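Local coordinates for protein oxidase/hydroxylase (Streptomyces hygroscopicus subsp. hygroscopicus, PDB 4ZPI) that binds iron(II) and 2-oxoglutarate or succinate, and is probably a 2-oxoglutarate-dependent dioxygenase of the phytanoyl-CoA dioxygenase family, at residues R33-R38 / P60-L65; V98-G103 / D251-F256; L120-T125 / N201-H206; S178-G183 / G207-L212. All coordinates share one frame; numbering follows the deposited sequence.

Contact 1. Residues R33-R38 / P60-L65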
# COMPACT_ATOMS: atom_id res chain seq x y z
N ARG C 33 -30.62 -24.37 16.57
CA ARG C 33 -30.27 -25.79 16.61
C ARG C 33 -31.48 -26.62 16.25
O ARG C 33 -31.39 -27.60 15.50
CB ARG C 33 -29.73 -26.19 17.99
CG ARG C 33 -28.42 -25.50 18.36
CD ARG C 33 -28.18 -25.40 19.88
NE ARG C 33 -27.48 -26.56 20.44
CZ ARG C 33 -26.84 -26.55 21.60
NH1 ARG C 33 -26.79 -25.44 22.33
NH2 ARG C 33 -26.24 -27.65 22.05
N SER C 34 -32.63 -26.21 16.79
CA SER C 34 -33.89 -26.88 16.52
C SER C 34 -34.21 -26.89 15.04
O SER C 34 -34.69 -27.89 14.51
CB SER C 34 -35.01 -26.21 17.30
OG SER C 34 -36.21 -26.93 17.13
N GLU C 35 -33.95 -25.76 14.38
CA GLU C 35 -34.20 -25.64 12.94
C GLU C 35 -33.25 -26.53 12.15
O GLU C 35 -33.65 -27.15 11.16
CB GLU C 35 -34.06 -24.19 12.50
CG GLU C 35 -34.40 -23.94 11.05
CD GLU C 35 -35.90 -24.00 10.78
OE1 GLU C 35 -36.69 -24.11 11.75
OE2 GLU C 35 -36.30 -23.92 9.60
N LEU C 36 -31.99 -26.61 12.59
CA LEU C 36 -31.03 -27.55 12.02
C LEU C 36 -31.51 -28.99 12.20
O LEU C 36 -31.45 -29.79 11.27
CB LEU C 36 -29.65 -27.38 12.64
CG LEU C 36 -28.85 -26.17 12.15
CD1 LEU C 36 -27.45 -26.17 12.74
CD2 LEU C 36 -28.78 -26.14 10.63
N GLU C 37 -31.97 -29.30 13.40
CA GLU C 37 -32.53 -30.61 13.68
C GLU C 37 -33.73 -30.90 12.75
O GLU C 37 -33.95 -32.05 12.35
CB GLU C 37 -32.95 -30.71 15.14
CG GLU C 37 -33.49 -32.08 15.53
CD GLU C 37 -33.74 -32.22 17.02
OE1 GLU C 37 -34.47 -31.38 17.60
OE2 GLU C 37 -33.20 -33.18 17.61
N ARG C 38 -34.48 -29.86 12.40
CA ARG C 38 -35.64 -29.98 11.52
C ARG C 38 -35.21 -30.31 10.09
O ARG C 38 -35.82 -31.15 9.43
CB ARG C 38 -36.47 -28.70 11.52
CG ARG C 38 -37.77 -28.81 10.72
CD ARG C 38 -38.61 -27.52 10.71
NE ARG C 38 -37.98 -26.42 9.97
CZ ARG C 38 -37.81 -26.40 8.65
NH1 ARG C 38 -38.19 -27.42 7.91
NH2 ARG C 38 -37.24 -25.35 8.07
N PRO C 60 -36.39 -20.23 6.24
CA PRO C 60 -36.73 -18.83 6.42
C PRO C 60 -36.11 -18.31 7.71
O PRO C 60 -35.89 -17.10 7.83
CB PRO C 60 -38.27 -18.84 6.51
CG PRO C 60 -38.69 -20.25 6.17
CD PRO C 60 -37.53 -21.12 6.50
N VAL C 61 -35.84 -19.21 8.65
CA VAL C 61 -35.16 -18.87 9.90
C VAL C 61 -33.77 -18.35 9.61
O VAL C 61 -33.35 -17.31 10.12
CB VAL C 61 -35.05 -20.10 10.84
CG1 VAL C 61 -34.10 -19.81 11.99
CG2 VAL C 61 -36.42 -20.51 11.35
N PHE C 62 -33.04 -19.09 8.78
CA PHE C 62 -31.67 -18.74 8.48
C PHE C 62 -31.60 -17.68 7.39
O PHE C 62 -30.61 -16.96 7.28
CB PHE C 62 -30.88 -20.00 8.10
CG PHE C 62 -30.61 -20.92 9.27
CD1 PHE C 62 -29.91 -20.46 10.38
CD2 PHE C 62 -31.05 -22.24 9.27
CE1 PHE C 62 -29.65 -21.29 11.47
CE2 PHE C 62 -30.80 -23.07 10.34
CZ PHE C 62 -30.10 -22.59 11.45
N ALA C 63 -32.67 -17.53 6.61
CA ALA C 63 -32.75 -16.42 5.66
C ALA C 63 -32.88 -15.09 6.42
O ALA C 63 -32.40 -14.05 5.97
CB ALA C 63 -33.91 -16.61 4.70
N ARG C 64 -33.52 -15.14 7.58
CA ARG C 64 -33.63 -13.97 8.43
C ARG C 64 -32.30 -13.67 9.12
O ARG C 64 -31.88 -12.52 9.18
CB ARG C 64 -34.74 -14.14 9.47
CG ARG C 64 -36.11 -13.71 8.95
CD ARG C 64 -37.20 -13.83 10.02
NE ARG C 64 -38.12 -14.92 9.70
CZ ARG C 64 -38.23 -16.04 10.41
NH1 ARG C 64 -37.49 -16.21 11.50
NH2 ARG C 64 -39.09 -16.97 10.03
N LEU C 65 -31.65 -14.71 9.63
CA LEU C 65 -30.37 -14.56 10.32
C LEU C 65 -29.33 -13.88 9.41
O LEU C 65 -28.65 -12.96 9.82
CB LEU C 65 -29.87 -15.91 10.80
CG LEU C 65 -28.55 -15.87 11.58
CD1 LEU C 65 -28.68 -14.87 12.69
CD2 LEU C 65 -28.18 -17.26 12.13
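Glu-35 and Leu-36 of helix 26-39 meet Val-61 and Phe-62 of helix 60-66. Glu-35 CB points toward the other helix. Its CG stands anti to the backbone N (chi1 -175°), and a bend at chi2 lays the carboxylate against Val-61. Glu-35 CD lies 3.6 Å from Val-61 CG2, so this part of the contact is a charged group resting on a methyl. Glu-35 CG also comes within 3.8 Å of Phe-62 CE2, approaching the ring obliquely. Leu-36 comes next and crosses Phe-62 at about a right angle. Its CD2 touches Phe-62 CE2 at 3.7 Å, and its CG sits 3.9 Å from Phe-62 CZ. Leu-36 also rests on Leu-218, and Phe-62 on Thr-220, both of strand 217-226. Arg-38, one turn on from Glu-35, gives NE to Glu-35 OE1 at 3.2 Å in a nearly straight bond of a salt bridge. No hydrogen bond joins the two segments. The axes of the two segments approach to 10.6 Å, with 137° between their directions, closer to antiparallel than to parallel. This is a helix pair packed on the outer side of a cupin-type beta fold, covering strand 217-226 of the larger sheet.

Contact 2. Residues V98-G103 / D251-F256. With FE2 (Fe (II) ion), chain H.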
# COMPACT_ATOMS: atom_id res chain seq x y z
N VAL C 98 -11.30 -32.64 11.07
CA VAL C 98 -10.29 -31.60 11.13
C VAL C 98 -10.43 -30.73 9.89
O VAL C 98 -10.87 -31.19 8.85
CB VAL C 98 -8.85 -32.20 11.21
CG1 VAL C 98 -8.52 -32.99 9.96
CG2 VAL C 98 -7.80 -31.12 11.45
N LEU C 99 -10.08 -29.46 10.01
CA LEU C 99 -10.04 -28.57 8.85
C LEU C 99 -8.61 -28.00 8.69
O LEU C 99 -8.18 -27.16 9.50
CB LEU C 99 -11.08 -27.46 9.00
CG LEU C 99 -11.07 -26.33 7.97
CD1 LEU C 99 -11.47 -26.83 6.60
CD2 LEU C 99 -11.97 -25.20 8.42
N TYR C 100 -7.89 -28.45 7.66
CA TYR C 100 -6.51 -28.02 7.43
C TYR C 100 -6.45 -26.55 6.99
O TYR C 100 -7.44 -25.97 6.56
CB TYR C 100 -5.83 -28.89 6.36
CG TYR C 100 -5.70 -30.35 6.73
CD1 TYR C 100 -5.72 -31.33 5.75
CD2 TYR C 100 -5.56 -30.75 8.05
CE1 TYR C 100 -5.60 -32.67 6.08
CE2 TYR C 100 -5.44 -32.08 8.39
CZ TYR C 100 -5.46 -33.04 7.40
OH TYR C 100 -5.33 -34.36 7.75
N LEU C 101 -5.26 -25.95 7.09
CA LEU C 101 -5.10 -24.53 6.78
C LEU C 101 -5.43 -24.18 5.32
O LEU C 101 -5.08 -24.91 4.39
CB LEU C 101 -3.67 -24.07 7.10
CG LEU C 101 -3.21 -24.03 8.56
CD1 LEU C 101 -1.81 -23.40 8.67
CD2 LEU C 101 -4.20 -23.27 9.43
N HIS C 102 -6.12 -23.06 5.16
CA HIS C 102 -6.37 -22.44 3.86
C HIS C 102 -6.44 -20.93 4.10
O HIS C 102 -6.52 -20.49 5.25
CB HIS C 102 -7.66 -22.96 3.23
CG HIS C 102 -8.85 -22.80 4.11
ND1 HIS C 102 -9.13 -23.67 5.14
CD2 HIS C 102 -9.82 -21.86 4.14
CE1 HIS C 102 -10.22 -23.28 5.77
NE2 HIS C 102 -10.67 -22.18 5.18
N GLY C 103 -6.41 -20.14 3.02
CA GLY C 103 -6.32 -18.70 3.17
C GLY C 103 -4.88 -18.20 3.15
O GLY C 103 -3.98 -18.89 2.68
N ASP C 251 -2.64 -22.04 -2.84
CA ASP C 251 -2.13 -23.14 -2.04
C ASP C 251 -2.88 -23.31 -0.71
O ASP C 251 -3.00 -22.37 0.09
CB ASP C 251 -0.64 -22.94 -1.75
CG ASP C 251 0.24 -23.13 -2.97
OD1 ASP C 251 -0.28 -23.57 -4.03
OD2 ASP C 251 1.45 -22.84 -2.87
N VAL C 252 -3.39 -24.51 -0.49
CA VAL C 252 -4.01 -24.87 0.77
C VAL C 252 -3.35 -26.16 1.26
O VAL C 252 -2.76 -26.91 0.47
CB VAL C 252 -5.53 -25.06 0.62
CG1 VAL C 252 -6.18 -23.74 0.19
CG2 VAL C 252 -5.84 -26.16 -0.39
N GLU C 253 -3.43 -26.44 2.56
CA GLU C 253 -2.75 -27.62 3.07
C GLU C 253 -3.32 -28.92 2.50
O GLU C 253 -2.58 -29.85 2.22
CB GLU C 253 -2.81 -27.65 4.59
CG GLU C 253 -1.63 -26.98 5.23
CD GLU C 253 -1.73 -26.98 6.73
OE1 GLU C 253 -2.86 -27.14 7.25
OE2 GLU C 253 -0.69 -26.83 7.39
N GLU C 254 -4.63 -28.95 2.28
CA GLU C 254 -5.29 -30.10 1.66
C GLU C 254 -4.60 -30.60 0.37
O GLU C 254 -4.80 -31.75 -0.04
CB GLU C 254 -6.74 -29.75 1.35
CG GLU C 254 -7.75 -30.73 1.88
CD GLU C 254 -9.14 -30.41 1.41
OE1 GLU C 254 -9.46 -29.20 1.30
OE2 GLU C 254 -9.92 -31.35 1.13
N ASP C 255 -3.80 -29.74 -0.25
CA ASP C 255 -3.14 -30.05 -1.52
C ASP C 255 -1.99 -31.06 -1.40
O ASP C 255 -1.60 -31.68 -2.38
CB ASP C 255 -2.59 -28.77 -2.17
CG ASP C 255 -3.69 -27.84 -2.71
OD1 ASP C 255 -4.78 -28.32 -3.12
OD2 ASP C 255 -3.45 -26.61 -2.75
N PHE C 256 -1.42 -31.22 -0.21
CA PHE C 256 -0.25 -32.07 -0.10
C PHE C 256 -0.12 -32.83 1.22
O PHE C 256 0.92 -33.42 1.49
CB PHE C 256 1.01 -31.24 -0.31
CG PHE C 256 1.12 -30.06 0.60
CD1 PHE C 256 1.71 -30.18 1.85
CD2 PHE C 256 0.64 -28.81 0.20
CE1 PHE C 256 1.82 -29.08 2.70
CE2 PHE C 256 0.74 -27.71 1.04
CZ PHE C 256 1.33 -27.84 2.29
FE FE2 H . -12.48 -20.81 6.06
O HOH W 1 -6.48 -27.05 3.22
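The edge strand 99-102, which carries the iron ligand His-102 of the cupin-type fold, is held here by the C-terminal segment 251-256. Two hydrogen bonds centre on Leu-101 and Glu-253. Leu-101 N gives its hydrogen to Glu-253 OE1 at 2.7 Å, reaching the anti side of the carboxylate and 34° out of its plane. In return Glu-253 N donates to Leu-101 O at 2.9 Å, almost straight. The Leu-101 side chain runs alongside that of Glu-253, in the same direction, with Leu-101 CB 3.2 Å from Glu-253 OE1. The extended Glu-253 chain also carries its carboxylate to helix 179-182: OE1 bonds Ser-178 OG and OE2 bonds Leu-179 N. This buried acid is therefore gripped by several donors. A water gives a hydrogen to Leu-101 O and accepts one from Glu-254 N, adding a water-mediated link to the two direct bonds.

Next to this, His-102 CB packs on Val-252 CG1 at 3.5 Å, while the imidazole turns away to the metal. His-102 CG sits between the backbone N and the carbonyl carbon (chi1 55°), and NE2 binds the iron at 2.4 Å. The ring's rotation is fixed by ND1, which donates to Tyr-100 O at 3.2 Å in the carbonyl plane. With Glu-202 and His-206, the other known iron ligands, His-102 makes a set consistent with the two-histidine, one-carboxylate facial triad of iron(II)/2-oxoglutarate oxygenases.

Contact 3. Residues L120-T125 / N201-H206. With FE2 (Fe (II) ion), chain H.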
# COMPACT_ATOMS: atom_id res chain seq x y z
N LEU C 120 -7.39 -11.61 -5.59
CA LEU C 120 -8.11 -10.35 -5.45
C LEU C 120 -9.45 -10.53 -4.74
O LEU C 120 -10.05 -9.55 -4.33
CB LEU C 120 -8.29 -9.68 -6.82
CG LEU C 120 -6.98 -9.25 -7.50
CD1 LEU C 120 -7.24 -8.47 -8.77
CD2 LEU C 120 -6.06 -8.45 -6.59
N SER C 121 -9.90 -11.76 -4.55
CA SER C 121 -11.12 -11.99 -3.78
C SER C 121 -10.93 -11.75 -2.28
O SER C 121 -11.91 -11.61 -1.55
CB SER C 121 -11.66 -13.40 -4.00
OG SER C 121 -10.71 -14.39 -3.61
N ILE C 122 -9.68 -11.73 -1.82
CA ILE C 122 -9.40 -11.51 -0.39
C ILE C 122 -8.45 -10.33 -0.15
O ILE C 122 -8.15 -9.99 0.99
CB ILE C 122 -8.79 -12.76 0.29
CG1 ILE C 122 -7.40 -13.06 -0.27
CG2 ILE C 122 -9.72 -13.95 0.18
CD1 ILE C 122 -6.77 -14.33 0.26
N THR C 123 -7.97 -9.72 -1.23
CA THR C 123 -7.07 -8.58 -1.16
C THR C 123 -7.77 -7.33 -0.61
O THR C 123 -8.68 -6.77 -1.22
CB THR C 123 -6.45 -8.30 -2.55
OG1 THR C 123 -5.70 -9.45 -2.95
CG2 THR C 123 -5.49 -7.14 -2.51
N HIS C 124 -7.34 -6.88 0.56
CA HIS C 124 -8.06 -5.85 1.28
C HIS C 124 -7.18 -4.64 1.46
O HIS C 124 -5.95 -4.72 1.36
CB HIS C 124 -8.53 -6.38 2.62
CG HIS C 124 -7.43 -7.02 3.42
ND1 HIS C 124 -6.72 -6.34 4.37
CD2 HIS C 124 -6.91 -8.26 3.37
CE1 HIS C 124 -5.81 -7.14 4.90
NE2 HIS C 124 -5.90 -8.31 4.30
N THR C 125 -7.80 -3.50 1.76
CA THR C 125 -7.06 -2.27 1.86
C THR C 125 -7.67 -1.41 2.97
O THR C 125 -8.51 -1.85 3.75
CB THR C 125 -7.05 -1.53 0.48
OG1 THR C 125 -6.19 -0.38 0.52
CG2 THR C 125 -8.46 -1.13 0.03
N ASN C 201 -11.98 -12.04 8.39
CA ASN C 201 -11.38 -11.67 7.10
C ASN C 201 -10.77 -12.90 6.42
O ASN C 201 -9.81 -13.47 6.93
CB ASN C 201 -10.32 -10.60 7.29
CG ASN C 201 -9.75 -10.08 5.98
OD1 ASN C 201 -9.95 -10.66 4.90
ND2 ASN C 201 -9.01 -8.98 6.07
N GLU C 202 -11.31 -13.30 5.27
CA GLU C 202 -10.88 -14.52 4.59
C GLU C 202 -9.44 -14.49 4.07
O GLU C 202 -8.95 -15.50 3.58
CB GLU C 202 -11.83 -14.84 3.43
CG GLU C 202 -13.18 -15.39 3.85
CD GLU C 202 -13.08 -16.76 4.49
OE1 GLU C 202 -13.55 -16.92 5.64
OE2 GLU C 202 -12.53 -17.69 3.84
N ALA C 203 -8.77 -13.34 4.16
CA ALA C 203 -7.33 -13.29 3.89
C ALA C 203 -6.52 -14.03 4.98
O ALA C 203 -5.44 -14.55 4.71
CB ALA C 203 -6.86 -11.84 3.77
N LEU C 204 -7.03 -14.08 6.20
CA LEU C 204 -6.39 -14.84 7.28
C LEU C 204 -6.18 -16.31 6.90
O LEU C 204 -7.07 -16.95 6.33
CB LEU C 204 -7.24 -14.75 8.55
CG LEU C 204 -6.58 -15.17 9.85
CD1 LEU C 204 -5.49 -14.17 10.20
CD2 LEU C 204 -7.63 -15.27 10.95
N MET C 205 -4.99 -16.85 7.19
CA MET C 205 -4.76 -18.29 7.05
C MET C 205 -5.24 -18.97 8.33
O MET C 205 -4.80 -18.65 9.43
CB MET C 205 -3.28 -18.59 6.78
CG MET C 205 -2.96 -20.08 6.59
SD MET C 205 -1.25 -20.37 6.08
CE MET C 205 -0.97 -18.96 5.01
N HIS C 206 -6.17 -19.91 8.17
CA HIS C 206 -6.91 -20.43 9.31
C HIS C 206 -7.45 -21.83 9.01
O HIS C 206 -7.51 -22.24 7.84
CB HIS C 206 -8.06 -19.48 9.68
CG HIS C 206 -9.21 -19.56 8.73
ND1 HIS C 206 -9.22 -18.93 7.51
CD2 HIS C 206 -10.38 -20.23 8.81
CE1 HIS C 206 -10.35 -19.20 6.88
NE2 HIS C 206 -11.07 -19.99 7.65
FE FE2 H . -12.48 -20.81 6.06
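The backbones come closest at Ile-122 and Ala-203, whose CA atoms lie 5.1 Å apart, where the loop 120-125 meets the type I beta turn Asn-201 to Leu-204. Ile-122 points toward the turn. Its CB is 4.1 Å from Ala-203 CB, and its CG2 rests 3.8 Å from Glu-202 O. The same methyl, Ala-203 CB, also touches the His-124 ring at its edge, 3.6 Å from CD2. Asn-201 comes over one face of the same ring. Its ND2 sits above the centre, 3.5 Å from His-124 CD2, with the amide and ring planes 74° apart. The ring reaches it with His-124 CG between backbone N and carbonyl carbon (chi1 51°). The amide is held by an Asx turn: Ala-203 N donates to Asn-201 OD1 at 3.0 Å, from above the carbonyl plane. His-124 NE2 is bonded to His-160 O. Replacing His-124 by an alanine is likely to take the ring from beneath the Asn-201 amide and leave His-160 O without this donor.

The segment 201-206 belongs to the metal site of the cupin-type fold, since Glu-202 and His-206 are known iron ligands. In this model Glu-202 OE2 stands 3.8 Å from the iron, too far for a bond. His-206 NE2 binds the metal at 2.3 Å. His-206 ND1 donates to Leu-204 O within the ring plane, an almost straight bond that fixes the imidazole. His-102 from strand 99-102 is the other histidine ligand, and its ring meets that of His-206 edge-to-face. Gln-81 of a neighbouring subunit accepts a hydrogen bond from Leu-120 N.

Contact 4. Residues S178-G183 / G207-L212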
# COMPACT_ATOMS: atom_id res chain seq x y z
N SER C 178 -0.06 -31.43 8.46
CA SER C 178 -0.66 -30.11 8.65
C SER C 178 -0.15 -29.44 9.92
O SER C 178 0.09 -30.10 10.93
CB SER C 178 -2.19 -30.24 8.69
OG SER C 178 -2.80 -29.08 9.22
N LEU C 179 0.00 -28.12 9.87
CA LEU C 179 0.38 -27.34 11.04
C LEU C 179 -0.69 -27.40 12.12
O LEU C 179 -0.47 -27.01 13.26
CB LEU C 179 0.63 -25.88 10.67
CG LEU C 179 1.79 -25.62 9.71
CD1 LEU C 179 1.93 -24.13 9.44
CD2 LEU C 179 3.06 -26.21 10.28
N VAL C 180 -1.86 -27.87 11.75
CA VAL C 180 -2.96 -28.01 12.68
C VAL C 180 -2.68 -29.15 13.67
O VAL C 180 -2.95 -29.06 14.87
CB VAL C 180 -4.27 -28.24 11.91
CG1 VAL C 180 -5.33 -28.78 12.81
CG2 VAL C 180 -4.72 -26.94 11.25
N ASP C 181 -2.10 -30.23 13.13
CA ASP C 181 -1.75 -31.41 13.91
C ASP C 181 -0.36 -31.27 14.49
O ASP C 181 -0.04 -31.89 15.50
CB ASP C 181 -1.80 -32.67 13.03
CG ASP C 181 -3.21 -33.15 12.75
OD1 ASP C 181 -4.07 -33.09 13.66
OD2 ASP C 181 -3.47 -33.60 11.61
N SER C 182 0.48 -30.46 13.83
CA SER C 182 1.91 -30.40 14.12
C SER C 182 2.33 -29.19 14.96
O SER C 182 3.32 -29.26 15.70
CB SER C 182 2.70 -30.37 12.81
OG SER C 182 3.66 -29.32 12.82
N GLY C 183 1.59 -28.10 14.85
CA GLY C 183 1.93 -26.86 15.52
C GLY C 183 2.82 -25.94 14.69
O GLY C 183 3.48 -26.38 13.74
N GLY C 207 -7.81 -22.54 10.07
CA GLY C 207 -8.33 -23.89 9.99
C GLY C 207 -8.91 -24.19 11.35
O GLY C 207 -9.12 -23.27 12.13
N THR C 208 -9.19 -25.46 11.65
CA THR C 208 -9.50 -25.83 13.03
C THR C 208 -8.71 -27.07 13.46
O THR C 208 -8.33 -27.90 12.63
CB THR C 208 -11.03 -26.10 13.27
OG1 THR C 208 -11.35 -27.46 12.96
CG2 THR C 208 -11.92 -25.15 12.44
N ARG C 209 -8.48 -27.20 14.77
CA ARG C 209 -7.84 -28.40 15.30
C ARG C 209 -8.68 -29.66 15.05
O ARG C 209 -9.89 -29.60 14.85
CB ARG C 209 -7.58 -28.27 16.79
CG ARG C 209 -6.82 -27.03 17.20
CD ARG C 209 -5.40 -27.01 16.69
NE ARG C 209 -4.65 -26.00 17.45
CZ ARG C 209 -3.34 -25.81 17.39
NH1 ARG C 209 -2.57 -26.55 16.60
NH2 ARG C 209 -2.81 -24.86 18.14
N ARG C 210 -7.99 -30.79 15.06
CA ARG C 210 -8.64 -32.09 15.01
C ARG C 210 -9.52 -32.27 16.24
O ARG C 210 -9.07 -32.06 17.36
CB ARG C 210 -7.57 -33.17 14.93
CG ARG C 210 -8.05 -34.52 14.47
CD ARG C 210 -6.85 -35.44 14.23
NE ARG C 210 -6.04 -35.04 13.09
CZ ARG C 210 -6.41 -35.22 11.82
NH1 ARG C 210 -7.58 -35.78 11.56
NH2 ARG C 210 -5.61 -34.84 10.82
N LYS C 211 -10.79 -32.64 16.05
CA LYS C 211 -11.67 -32.87 17.19
C LYS C 211 -11.59 -34.33 17.68
O LYS C 211 -11.79 -35.26 16.89
CB LYS C 211 -13.11 -32.49 16.83
CG LYS C 211 -14.12 -32.76 17.93
CD LYS C 211 -15.53 -32.42 17.46
CE LYS C 211 -16.59 -32.98 18.39
NZ LYS C 211 -16.65 -32.28 19.71
N LEU C 212 -11.29 -34.52 18.97
CA LEU C 212 -11.15 -35.85 19.60
C LEU C 212 -12.09 -36.09 20.77
O LEU C 212 -12.01 -37.11 21.44
CB LEU C 212 -9.73 -36.06 20.12
CG LEU C 212 -8.57 -35.38 19.41
CD1 LEU C 212 -7.36 -35.40 20.34
CD2 LEU C 212 -8.28 -36.10 18.11
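Asp-181 and Arg-210 meet side-on, with carboxylate and guanidinium only 20° from coplanar. Arg-210 uses two nitrogens, one for each oxygen. NH2 donates to the syn lone pair of Asp-181 OD2 at 2.6 Å, and NE donates to OD1 at 2.8 Å. Arg-210 CG is anti to the backbone N (chi1 -163°), and the chain then bends at chi3 to bring NE round to the acid. Arg-210 NH2 also bonds Tyr-100 OH. A leucine in place of Arg-210 would probably leave the Asp-181 charge without its mate and take a partner from Tyr-100 OH.

Arg-209 takes a different course. Its bent chain sends NH1 to Val-180 O at 3.1 Å, with the oxygen at the edge of the guanidinium and close to its plane. NE of the same group forms a salt bridge with Asp-189, so the guanidinium joins the short helix 179-182 to strand 187-190. Between the two arginines, Val-180 turns its methyl CG1 toward the strand backbone, 3.1 Å from Thr-208 O and 3.6 Å from Arg-209 CA. The helix begins with an N-cap, Val-180 N donating to Ser-178 OG at 3.0 Å. Thr-208 CB points away from the helix, and its side chain lies about 4 Å from that of Arg-217 of the 2-oxoglutarate site. The contact sets a short capped helix against the end of strand 206-208, in the smaller sheet of the cupin-type double-stranded beta-helix.

In the fold
From the N terminus, contact 1 comes first and closes a short loop of 21 residues between two helices beside the larger sheet. It is complete before the others open, and its centre lies about 28 to 29 Å from theirs. Contact 2 then closes the longest loop, joining strand 99-102 to the C-terminal segment. Contacts 3 and 4 both fall within that loop. They cross, because 178-183 lies between the two segments of contact 3, and 201-206 runs straight into 207-212. Contacts 2 and 3 each supply a histidine to the iron. Contacts 2 and 4 touch through Glu-253 and involve the neighbouring strands 99-102 and 206-208.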